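Local structure of catechol 2,3-dioxygenase (Pseudomonas sp. KL28, 3HQ0) at residues G10-R15 / S54-R59; H154-G159 / G292-Q297; F219-W224 / F266-G271. The protein probably catalyses the iron-dependent extradiol cleavage of catechol by dioxygen to 2-hydroxy-6-oxohexa-2,4-dienoate, working as a homotetramer. All coordinates share one frame; numbering follows the deposited sequence.

Contact 1 comes first along the chain, in the N-terminal sheet; contacts 2 and 3 share the C-terminal sheet, where strands 151-159 and 213-220 are neighbours, and contact 3 is nested in the loop that contact 2 closes. Their centres lie about 17 to 19 Å apart. Contacts 2 and 3 meet at the iron, to which 154-159 gives His-154 and 266-271 gives Glu-267. Contacts 1 and 3 each pair two strands in parallel, one in each half, and touch where Tyr-56 CD1 lies 3.5 Å from Phe-219 CZ. The N-terminal half thus packs against the half that holds the metal, while residues 292-297, near the C-terminus, meet side chains of strand 151-159.

Contact 1. Residues G10-R15 / S54-R59; sequences GHAQVR and SCYIIR
Gln-13 and Ile-57 face each other as paired residues of two parallel strands, 9-16 and 56-60, whose short segments run 22° apart. The backbone ladder alternates: Ala-12 N bonds to Cys-55 O, Ile-57 N returns to Ala-12 O with a nearly straight N-H (172°), Val-14 N takes Ile-57 O at 2.8 Å, and Arg-59 N takes Val-14 O. With CG anti to the backbone N (chi1 175°), Gln-13 leaves the strand onto the sheet face it shares with Ile-57 and Arg-59. Its CB and CG pass the carbonyl of Ile-57, CG at 3.8 Å from Ile-57 O. At the amide, OE1 lies 3.8 Å from Ile-57 CG2 and is bonded to Arg-42, while NE2 sits 3.6 Å from Arg-59 CD and donates to Asp-67. Next in line, Arg-15 and Arg-59 extend side by side in the same direction, with Arg-59 NH2 3.2 Å from Arg-15 CD. Both form salt bridges to Asp-67, and Arg-15 NE bonds to Thr-63 O; one carboxylate probably offsets both charges. Toward the start of the strands, Ile-57 CD1 touches His-11 CB at 3.6 Å. The other face carries Ala-12, Val-14, Tyr-56 and Ile-58. There the phenol end of Tyr-56 swings across to Val-14, CZ to CG2 3.7 Å, while its hydroxyl bonds to that of Tyr-26. Before the regular pairing starts, Cys-55 CA directs its hydrogen at Gly-10 O, 3.2 Å away, and classic bulges at Gly-10/His-11 and Cys-55/Tyr-56 mark each strand's pairing with its other neighbour. Joining the first strand to the fourth in parallel, after a helix and two hairpin-linked strands, is the closure of the beta-alpha-beta-beta-beta module of the vicinal oxygen chelate fold.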
loop_
_atom_site.group_PDB
_atom_site.type_symbol
_atom_site.label_atom_id
_atom_site.label_comp_id
_atom_site.label_asym_id
_atom_site.label_seq_id
_atom_site.Cartn_x
_atom_site.Cartn_y
_atom_site.Cartn_z
ATOM N N GLY A 10 28.280 4.898 -4.364
ATOM C CA GLY A 10 28.492 6.305 -4.048
ATOM C C GLY A 10 28.063 7.247 -5.152
ATOM O O GLY A 10 27.469 8.298 -4.900
ATOM N N HIS A 11 28.388 6.888 -6.384
ATOM C CA HIS A 11 27.983 7.698 -7.515
ATOM C C HIS A 11 28.140 6.975 -8.836
ATOM O O HIS A 11 28.893 6.005 -8.963
ATOM C CB HIS A 11 28.749 9.040 -7.542
ATOM C CG HIS A 11 30.240 8.904 -7.571
ATOM N ND1 HIS A 11 31.063 9.625 -6.734
ATOM C CD2 HIS A 11 31.061 8.167 -8.358
ATOM C CE1 HIS A 11 32.325 9.340 -7.004
ATOM N NE2 HIS A 11 32.352 8.458 -7.986
ATOM N N ALA A 12 27.385 7.449 -9.814
ATOM C CA ALA A 12 27.422 6.905 -11.163
ATOM C C ALA A 12 27.433 8.099 -12.103
ATOM O O ALA A 12 26.556 8.961 -12.021
ATOM C CB ALA A 12 26.192 6.058 -11.424
ATOM N N GLN A 13 28.435 8.167 -12.974
ATOM C CA GLN A 13 28.501 9.256 -13.932
ATOM C C GLN A 13 28.049 8.677 -15.249
ATOM O O GLN A 13 28.687 7.778 -15.803
ATOM C CB GLN A 13 29.914 9.814 -14.067
ATOM C CG GLN A 13 29.992 10.869 -15.155
ATOM C CD GLN A 13 31.277 11.653 -15.126
ATOM O OE1 GLN A 13 31.548 12.378 -14.174
ATOM N NE2 GLN A 13 32.079 11.516 -16.180
ATOM N N VAL A 14 26.935 9.206 -15.740
ATOM C CA VAL A 14 26.326 8.747 -16.969
ATOM C C VAL A 14 26.414 9.817 -18.042
ATOM O O VAL A 14 26.419 11.005 -17.739
ATOM C CB VAL A 14 24.843 8.385 -16.710
ATOM C CG1 VAL A 14 24.148 8.021 -18.008
ATOM C CG2 VAL A 14 24.770 7.228 -15.708
ATOM N N ARG A 15 26.478 9.374 -19.290
ATOM C CA ARG A 15 26.572 10.266 -20.440
ATOM C C ARG A 15 25.211 10.516 -21.064
ATOM O O ARG A 15 24.483 9.574 -21.370
ATOM C CB ARG A 15 27.470 9.659 -21.517
ATOM C CG ARG A 15 28.877 9.314 -21.082
ATOM C CD ARG A 15 29.714 8.978 -22.301
ATOM N NE ARG A 15 29.292 7.736 -22.942
ATOM C CZ ARG A 15 29.623 6.527 -22.503
ATOM N NH1 ARG A 15 30.378 6.407 -21.424
ATOM N NH2 ARG A 15 29.203 5.444 -23.141
ATOM N N SER A 54 26.418 14.013 -3.847
ATOM C CA SER A 54 25.985 13.454 -5.125
ATOM C C SER A 54 26.008 11.930 -5.243
ATOM O O SER A 54 26.793 11.246 -4.582
ATOM C CB SER A 54 26.844 14.033 -6.255
ATOM O OG SER A 54 28.158 13.498 -6.212
ATOM N N CYS A 55 25.140 11.404 -6.101
ATOM C CA CYS A 55 25.092 9.963 -6.345
ATOM C C CYS A 55 24.900 9.752 -7.845
ATOM O O CYS A 55 25.131 8.661 -8.366
ATOM C CB CYS A 55 23.935 9.319 -5.581
ATOM S SG CYS A 55 22.319 9.760 -6.243
ATOM N N TYR A 56 24.484 10.808 -8.537
ATOM C CA TYR A 56 24.253 10.730 -9.976
ATOM C C TYR A 56 24.795 11.986 -10.663
ATOM O O TYR A 56 24.394 13.106 -10.323
ATOM C CB TYR A 56 22.754 10.596 -10.258
ATOM C CG TYR A 56 22.424 9.883 -11.548
ATOM C CD1 TYR A 56 22.546 8.498 -11.650
ATOM C CD2 TYR A 56 21.985 10.591 -12.667
ATOM C CE1 TYR A 56 22.235 7.834 -12.831
ATOM C CE2 TYR A 56 21.672 9.940 -13.858
ATOM C CZ TYR A 56 21.797 8.562 -13.932
ATOM O OH TYR A 56 21.473 7.915 -15.096
ATOM N N ILE A 57 25.700 11.789 -11.627
ATOM C CA ILE A 57 26.318 12.891 -12.365
ATOM C C ILE A 57 26.117 12.680 -13.864
ATOM O O ILE A 57 26.316 11.577 -14.375
ATOM C CB ILE A 57 27.851 12.977 -12.083
ATOM C CG1 ILE A 57 28.113 13.069 -10.576
ATOM C CG2 ILE A 57 28.455 14.193 -12.782
ATOM C CD1 ILE A 57 27.986 11.740 -9.842
ATOM N N ILE A 58 25.707 13.730 -14.566
ATOM C CA ILE A 58 25.505 13.626 -16.003
ATOM C C ILE A 58 26.544 14.450 -16.760
ATOM O O ILE A 58 26.948 15.523 -16.319
ATOM C CB ILE A 58 24.093 14.093 -16.423
ATOM C CG1 ILE A 58 23.876 15.554 -16.022
ATOM C CG2 ILE A 58 23.044 13.173 -15.802
ATOM C CD1 ILE A 58 22.545 16.115 -16.488
ATOM N N ARG A 59 26.957 13.938 -17.910
ATOM C CA ARG A 59 27.964 14.599 -18.727
ATOM C C ARG A 59 27.540 14.574 -20.190
ATOM O O ARG A 59 27.244 13.508 -20.733
ATOM C CB ARG A 59 29.305 13.869 -18.554
ATOM C CG ARG A 59 30.478 14.460 -19.299
ATOM C CD ARG A 59 31.734 13.659 -19.006
ATOM N NE ARG A 59 31.740 12.371 -19.695
ATOM C CZ ARG A 59 32.128 12.198 -20.954
ATOM N NH1 ARG A 59 32.549 13.234 -21.669
ATOM N NH2 ARG A 59 32.103 10.990 -21.498
#

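Contact 2. Residues H154-G159 / G292-Q297; sequences HCLLYG and GLDYPQ. With FE (Fe (III) ion), chain E.
Tyr-158 reaches from strand 151-159 to the turn at 292-297 and gives its hydroxyl to the carbonyl of Asp-294. That acceptor lies at the ring edge, near its plane. The OH to Asp-294 O distance refines to 2.5 Å, very short, and its exact value is doubtful. Asp-294 occupies the third position of a type I turn from Gly-292 to Tyr-295, so the bond ties the turn's backbone to the strand. Beside the hydroxyl, the ring makes apolar contact: Tyr-158 CE2 rests 4.0 Å from Pro-296 CG and 3.9 Å from Pro-296 CA, the proline crossing the ring obliquely. The tyrosine ring also stacks on His-215 of the adjacent strand 213-220. Leu-156 instead sets a methyl against a carboxylate. It has CG anti to its amide nitrogen (chi1 -176°), which carries CD1 out over the flat of the Asp-294 carboxylate, 3.5 Å from CG and nearly equidistant from OD1 and OD2. The same carboxylate is held by Tyr-257, whose hydroxyl bonds to OD1. Metal ligation comes two residues before Leu-156: His-154 NE2 binds the iron at 2.2 Å. Side chains of His-154, Leu-156 and Tyr-158 thus all leave the strand on the side that carries the metal and the turn. Together with His-216 and Glu-267, His-154 makes up the two-histidine, one-carboxylate facial triad of the extradiol dioxygenases.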
loop_
_atom_site.group_PDB
_atom_site.type_symbol
_atom_site.label_atom_id
_atom_site.label_comp_id
_atom_site.label_asym_id
_atom_site.label_seq_id
_atom_site.Cartn_x
_atom_site.Cartn_y
_atom_site.Cartn_z
ATOM N N HIS A 154 21.814 0.652 -6.873
ATOM C CA HIS A 154 22.843 -0.174 -7.504
ATOM C C HIS A 154 22.781 0.075 -8.993
ATOM O O HIS A 154 22.111 0.998 -9.455
ATOM C CB HIS A 154 22.580 -1.670 -7.250
ATOM C CG HIS A 154 21.322 -2.179 -7.893
ATOM N ND1 HIS A 154 20.085 -2.093 -7.285
ATOM C CD2 HIS A 154 21.092 -2.680 -9.131
ATOM C CE1 HIS A 154 19.153 -2.511 -8.119
ATOM N NE2 HIS A 154 19.737 -2.870 -9.247
ATOM N N CYS A 155 23.498 -0.745 -9.740
ATOM C CA CYS A 155 23.475 -0.675 -11.188
ATOM C C CYS A 155 23.704 -2.108 -11.660
ATOM O O CYS A 155 24.083 -2.978 -10.868
ATOM C CB CYS A 155 24.563 0.271 -11.728
ATOM S SG CYS A 155 26.253 -0.338 -11.657
ATOM N N LEU A 156 23.420 -2.376 -12.926
ATOM C CA LEU A 156 23.633 -3.710 -13.460
ATOM C C LEU A 156 24.425 -3.507 -14.733
ATOM O O LEU A 156 23.946 -2.872 -15.672
ATOM C CB LEU A 156 22.299 -4.410 -13.747
ATOM C CG LEU A 156 22.431 -5.866 -14.219
ATOM C CD1 LEU A 156 21.151 -6.632 -13.932
ATOM C CD2 LEU A 156 22.751 -5.898 -15.694
ATOM N N LEU A 157 25.648 -4.027 -14.753
ATOM C CA LEU A 157 26.515 -3.855 -15.909
ATOM C C LEU A 157 26.622 -5.094 -16.787
ATOM O O LEU A 157 26.550 -6.227 -16.300
ATOM C CB LEU A 157 27.919 -3.433 -15.459
ATOM C CG LEU A 157 28.079 -2.257 -14.493
ATOM C CD1 LEU A 157 27.295 -1.038 -14.996
ATOM C CD2 LEU A 157 27.600 -2.685 -13.121
ATOM N N TYR A 158 26.804 -4.848 -18.083
ATOM C CA TYR A 158 26.944 -5.883 -19.109
ATOM C C TYR A 158 28.386 -5.885 -19.624
ATOM O O TYR A 158 28.892 -4.858 -20.074
ATOM C CB TYR A 158 26.010 -5.584 -20.285
ATOM C CG TYR A 158 24.629 -6.210 -20.217
ATOM C CD1 TYR A 158 23.972 -6.404 -19.001
ATOM C CD2 TYR A 158 23.954 -6.546 -21.389
ATOM C CE1 TYR A 158 22.664 -6.914 -18.958
ATOM C CE2 TYR A 158 22.651 -7.052 -21.357
ATOM C CZ TYR A 158 22.013 -7.230 -20.144
ATOM O OH TYR A 158 20.719 -7.698 -20.134
ATOM N N GLY A 159 29.040 -7.038 -19.560
ATOM C CA GLY A 159 30.409 -7.131 -20.027
ATOM C C GLY A 159 30.921 -8.551 -19.920
ATOM O O GLY A 159 30.285 -9.382 -19.281
ATOM N N GLY A 292 13.333 -13.346 -17.740
ATOM C CA GLY A 292 13.377 -12.188 -16.863
ATOM C C GLY A 292 13.696 -10.874 -17.558
ATOM O O GLY A 292 13.950 -10.844 -18.770
ATOM N N LEU A 293 13.708 -9.788 -16.782
ATOM C CA LEU A 293 13.963 -8.441 -17.297
ATOM C C LEU A 293 15.417 -8.112 -17.620
ATOM O O LEU A 293 15.678 -7.152 -18.350
ATOM C CB LEU A 293 13.451 -7.394 -16.300
ATOM C CG LEU A 293 11.990 -7.394 -15.842
ATOM C CD1 LEU A 293 11.698 -8.618 -14.983
ATOM C CD2 LEU A 293 11.741 -6.134 -15.025
ATOM N N ASP A 294 16.365 -8.885 -17.091
ATOM C CA ASP A 294 17.774 -8.592 -17.344
ATOM C C ASP A 294 18.408 -9.416 -18.455
ATOM O O ASP A 294 19.626 -9.341 -18.661
ATOM C CB ASP A 294 18.589 -8.758 -16.056
ATOM C CG ASP A 294 18.086 -7.869 -14.921
ATOM O OD1 ASP A 294 17.731 -6.709 -15.194
ATOM O OD2 ASP A 294 18.058 -8.321 -13.756
ATOM N N TYR A 295 17.586 -10.188 -19.169
ATOM C CA TYR A 295 18.048 -11.037 -20.272
ATOM C C TYR A 295 18.484 -10.159 -21.441
ATOM O O TYR A 295 17.723 -9.290 -21.877
ATOM C CB TYR A 295 16.909 -11.977 -20.712
ATOM C CG TYR A 295 17.270 -12.979 -21.799
ATOM C CD1 TYR A 295 18.465 -13.710 -21.742
ATOM C CD2 TYR A 295 16.399 -13.226 -22.864
ATOM C CE1 TYR A 295 18.784 -14.662 -22.721
ATOM C CE2 TYR A 295 16.707 -14.186 -23.850
ATOM C CZ TYR A 295 17.905 -14.896 -23.768
ATOM O OH TYR A 295 18.235 -15.843 -24.721
ATOM N N PRO A 296 19.717 -10.363 -21.955
ATOM C CA PRO A 296 20.296 -9.612 -23.077
ATOM C C PRO A 296 19.282 -9.424 -24.199
ATOM O O PRO A 296 19.177 -8.341 -24.793
ATOM C CB PRO A 296 21.487 -10.470 -23.470
ATOM C CG PRO A 296 21.972 -10.938 -22.119
ATOM C CD PRO A 296 20.677 -11.365 -21.456
ATOM N N GLN A 297 18.554 -10.492 -24.505
ATOM C CA GLN A 297 17.480 -10.403 -25.482
ATOM C C GLN A 297 16.347 -9.930 -24.585
ATOM O O GLN A 297 16.313 -10.303 -23.422
ATOM C CB GLN A 297 17.076 -11.773 -26.022
ATOM C CG GLN A 297 15.751 -11.706 -26.795
ATOM C CD GLN A 297 14.859 -12.934 -26.613
ATOM O OE1 GLN A 297 14.278 -13.156 -25.538
ATOM N NE2 GLN A 297 14.741 -13.738 -27.670
HETATM FE FE FE E . 18.230 -3.415 -10.708
#

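Contact 3. Residues F219-W224 / F266-G271; sequences FLLESW and FETFMG. With FE (Fe (III) ion), chain E.
The Phe-269 ring receives the CD1 methyl of Leu-220 over one face, a CH-pi contact 4.2 Å from CD1 to the ring centroid and 21° off the normal. Phe-219 is met at its edge instead: Glu-267 O lies in the ring plane, 3.8 Å from CD1, and Phe-266 CB comes to the same rim farther along. The Phe-266 ring has Thr-268 CG2 in plane at its edge, and Phe-219 meets Tyr-56 of contact 1 edge-to-face. Between these rings the two strands are stitched in parallel. Phe-219 N bonds to Glu-267 O at 2.6 Å, Phe-269 N to Phe-219 O, and Leu-221 N to Phe-269 O. Strands 213-220 and 265-270 open and close the last beta-alpha-beta-beta-beta module of the chain, the second in its C-terminal half, with helix 224-236 following the first strand; this is the vicinal oxygen chelate fold. Glu-267 binds the iron through OE1 at 2.2 Å. Ser-218 also bonds to OE1, and Thr-255 holds OE2, so second-shell hydroxyls fix the carboxylate's rotation. On the face shared by Phe-219 and Thr-268, both methyls of Leu-221 come to Thr-268 CB, CD2 the nearer at 4.0 Å. Turned back on itself (chi2 83°, chi3 47°), Met-270 folds along the backbone of 222-224, with CG 3.3 Å from Ser-223 O and CE 3.3 Å from Glu-222 O. CE also presses tightly on Ser-223 CA, at 3.5 Å. Ser-223 N-caps helix 224-236, its OG accepting from Gln-226 N and bonding to Glu-225 of a neighbouring subunit, while Trp-224 stacks on Trp-224 of another.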
loop_
_atom_site.group_PDB
_atom_site.type_symbol
_atom_site.label_atom_id
_atom_site.label_comp_id
_atom_site.label_asym_id
_atom_site.label_seq_id
_atom_site.Cartn_x
_atom_site.Cartn_y
_atom_site.Cartn_z
ATOM N N PHE A 219 17.221 3.111 -8.682
ATOM C CA PHE A 219 16.800 4.000 -7.604
ATOM C C PHE A 219 15.690 3.384 -6.754
ATOM O O PHE A 219 14.672 2.917 -7.269
ATOM C CB PHE A 219 16.352 5.347 -8.186
ATOM C CG PHE A 219 17.447 6.073 -8.908
ATOM C CD1 PHE A 219 17.751 5.765 -10.225
ATOM C CD2 PHE A 219 18.223 7.025 -8.242
ATOM C CE1 PHE A 219 18.820 6.391 -10.881
ATOM C CE2 PHE A 219 19.288 7.654 -8.880
ATOM C CZ PHE A 219 19.589 7.337 -10.206
ATOM N N LEU A 220 15.901 3.404 -5.441
ATOM C CA LEU A 220 14.971 2.822 -4.476
ATOM C C LEU A 220 13.784 3.707 -4.111
ATOM O O LEU A 220 13.944 4.907 -3.893
ATOM C CB LEU A 220 15.737 2.449 -3.204
ATOM C CG LEU A 220 14.931 1.829 -2.066
ATOM C CD1 LEU A 220 14.332 0.495 -2.516
ATOM C CD2 LEU A 220 15.857 1.624 -0.867
ATOM N N LEU A 221 12.600 3.102 -4.038
ATOM C CA LEU A 221 11.372 3.820 -3.686
ATOM C C LEU A 221 10.862 3.308 -2.339
ATOM O O LEU A 221 11.208 2.202 -1.923
ATOM C CB LEU A 221 10.300 3.632 -4.775
ATOM C CG LEU A 221 10.143 4.741 -5.827
ATOM C CD1 LEU A 221 11.501 5.246 -6.292
ATOM C CD2 LEU A 221 9.321 4.229 -6.997
ATOM N N GLU A 222 10.034 4.114 -1.674
ATOM C CA GLU A 222 9.497 3.789 -0.348
ATOM C C GLU A 222 8.483 2.657 -0.235
ATOM O O GLU A 222 8.485 1.923 0.751
ATOM C CB GLU A 222 8.886 5.043 0.278
ATOM C CG GLU A 222 9.891 6.041 0.840
ATOM C CD GLU A 222 9.223 7.295 1.389
ATOM O OE1 GLU A 222 8.079 7.194 1.893
ATOM O OE2 GLU A 222 9.840 8.379 1.328
ATOM N N SER A 223 7.614 2.507 -1.230
ATOM C CA SER A 223 6.588 1.468 -1.175
ATOM C C SER A 223 6.150 1.029 -2.552
ATOM O O SER A 223 6.600 1.571 -3.554
ATOM C CB SER A 223 5.364 1.994 -0.435
ATOM O OG SER A 223 4.773 3.066 -1.163
ATOM N N TRP A 224 5.252 0.049 -2.584
ATOM C CA TRP A 224 4.714 -0.467 -3.831
ATOM C C TRP A 224 3.888 0.634 -4.488
ATOM O O TRP A 224 3.921 0.798 -5.701
ATOM C CB TRP A 224 3.823 -1.689 -3.570
ATOM C CG TRP A 224 3.355 -2.424 -4.819
ATOM C CD1 TRP A 224 2.228 -3.193 -4.939
ATOM C CD2 TRP A 224 4.033 -2.516 -6.089
ATOM N NE1 TRP A 224 2.162 -3.757 -6.193
ATOM C CE2 TRP A 224 3.255 -3.361 -6.919
ATOM C CE3 TRP A 224 5.221 -1.971 -6.604
ATOM C CZ2 TRP A 224 3.627 -3.674 -8.236
ATOM C CZ3 TRP A 224 5.589 -2.286 -7.920
ATOM C CH2 TRP A 224 4.794 -3.127 -8.714
ATOM N N PHE A 266 17.116 3.344 -16.516
ATOM C CA PHE A 266 17.228 3.433 -15.071
ATOM C C PHE A 266 16.082 2.621 -14.483
ATOM O O PHE A 266 15.135 2.281 -15.195
ATOM C CB PHE A 266 17.145 4.891 -14.609
ATOM C CG PHE A 266 15.835 5.551 -14.928
ATOM C CD1 PHE A 266 14.824 5.620 -13.976
ATOM C CD2 PHE A 266 15.610 6.100 -16.186
ATOM C CE1 PHE A 266 13.601 6.233 -14.279
ATOM C CE2 PHE A 266 14.400 6.709 -16.493
ATOM C CZ PHE A 266 13.396 6.777 -15.538
ATOM N N GLU A 267 16.176 2.294 -13.199
ATOM C CA GLU A 267 15.124 1.522 -12.539
ATOM C C GLU A 267 14.618 2.216 -11.281
ATOM O O GLU A 267 15.392 2.832 -10.553
ATOM C CB GLU A 267 15.635 0.125 -12.157
ATOM C CG GLU A 267 14.782 -0.586 -11.094
ATOM C CD GLU A 267 15.354 -1.933 -10.672
ATOM O OE1 GLU A 267 16.567 -2.013 -10.436
ATOM O OE2 GLU A 267 14.590 -2.909 -10.564
ATOM N N THR A 268 13.310 2.125 -11.047
ATOM C CA THR A 268 12.699 2.683 -9.842
ATOM C C THR A 268 11.958 1.483 -9.250
ATOM O O THR A 268 10.983 1.015 -9.833
ATOM C CB THR A 268 11.680 3.807 -10.159
ATOM O OG1 THR A 268 10.613 3.283 -10.960
ATOM C CG2 THR A 268 12.360 4.954 -10.887
ATOM N N PHE A 269 12.434 0.983 -8.109
ATOM C CA PHE A 269 11.830 -0.182 -7.476
ATOM C C PHE A 269 11.770 -0.082 -5.961
ATOM O O PHE A 269 12.200 0.905 -5.357
ATOM C CB PHE A 269 12.638 -1.435 -7.814
ATOM C CG PHE A 269 13.855 -1.611 -6.941
ATOM C CD1 PHE A 269 14.931 -0.730 -7.036
ATOM C CD2 PHE A 269 13.899 -2.619 -5.978
ATOM C CE1 PHE A 269 16.034 -0.849 -6.180
ATOM C CE2 PHE A 269 14.998 -2.745 -5.119
ATOM C CZ PHE A 269 16.063 -1.857 -5.223
ATOM N N MET A 270 11.231 -1.139 -5.362
ATOM C CA MET A 270 11.128 -1.271 -3.919
ATOM C C MET A 270 10.866 -2.750 -3.658
ATOM O O MET A 270 10.307 -3.442 -4.508
ATOM C CB MET A 270 9.996 -0.395 -3.370
ATOM C CG MET A 270 8.615 -1.001 -3.400
ATOM S SD MET A 270 8.331 -2.080 -1.993
ATOM C CE MET A 270 8.926 -1.063 -0.633
ATOM N N GLY A 271 11.291 -3.240 -2.499
ATOM C CA GLY A 271 11.082 -4.643 -2.179
ATOM C C GLY A 271 12.392 -5.402 -2.106
ATOM O O GLY A 271 13.428 -4.864 -2.477
HETATM FE FE FE E . 18.230 -3.415 -10.708
#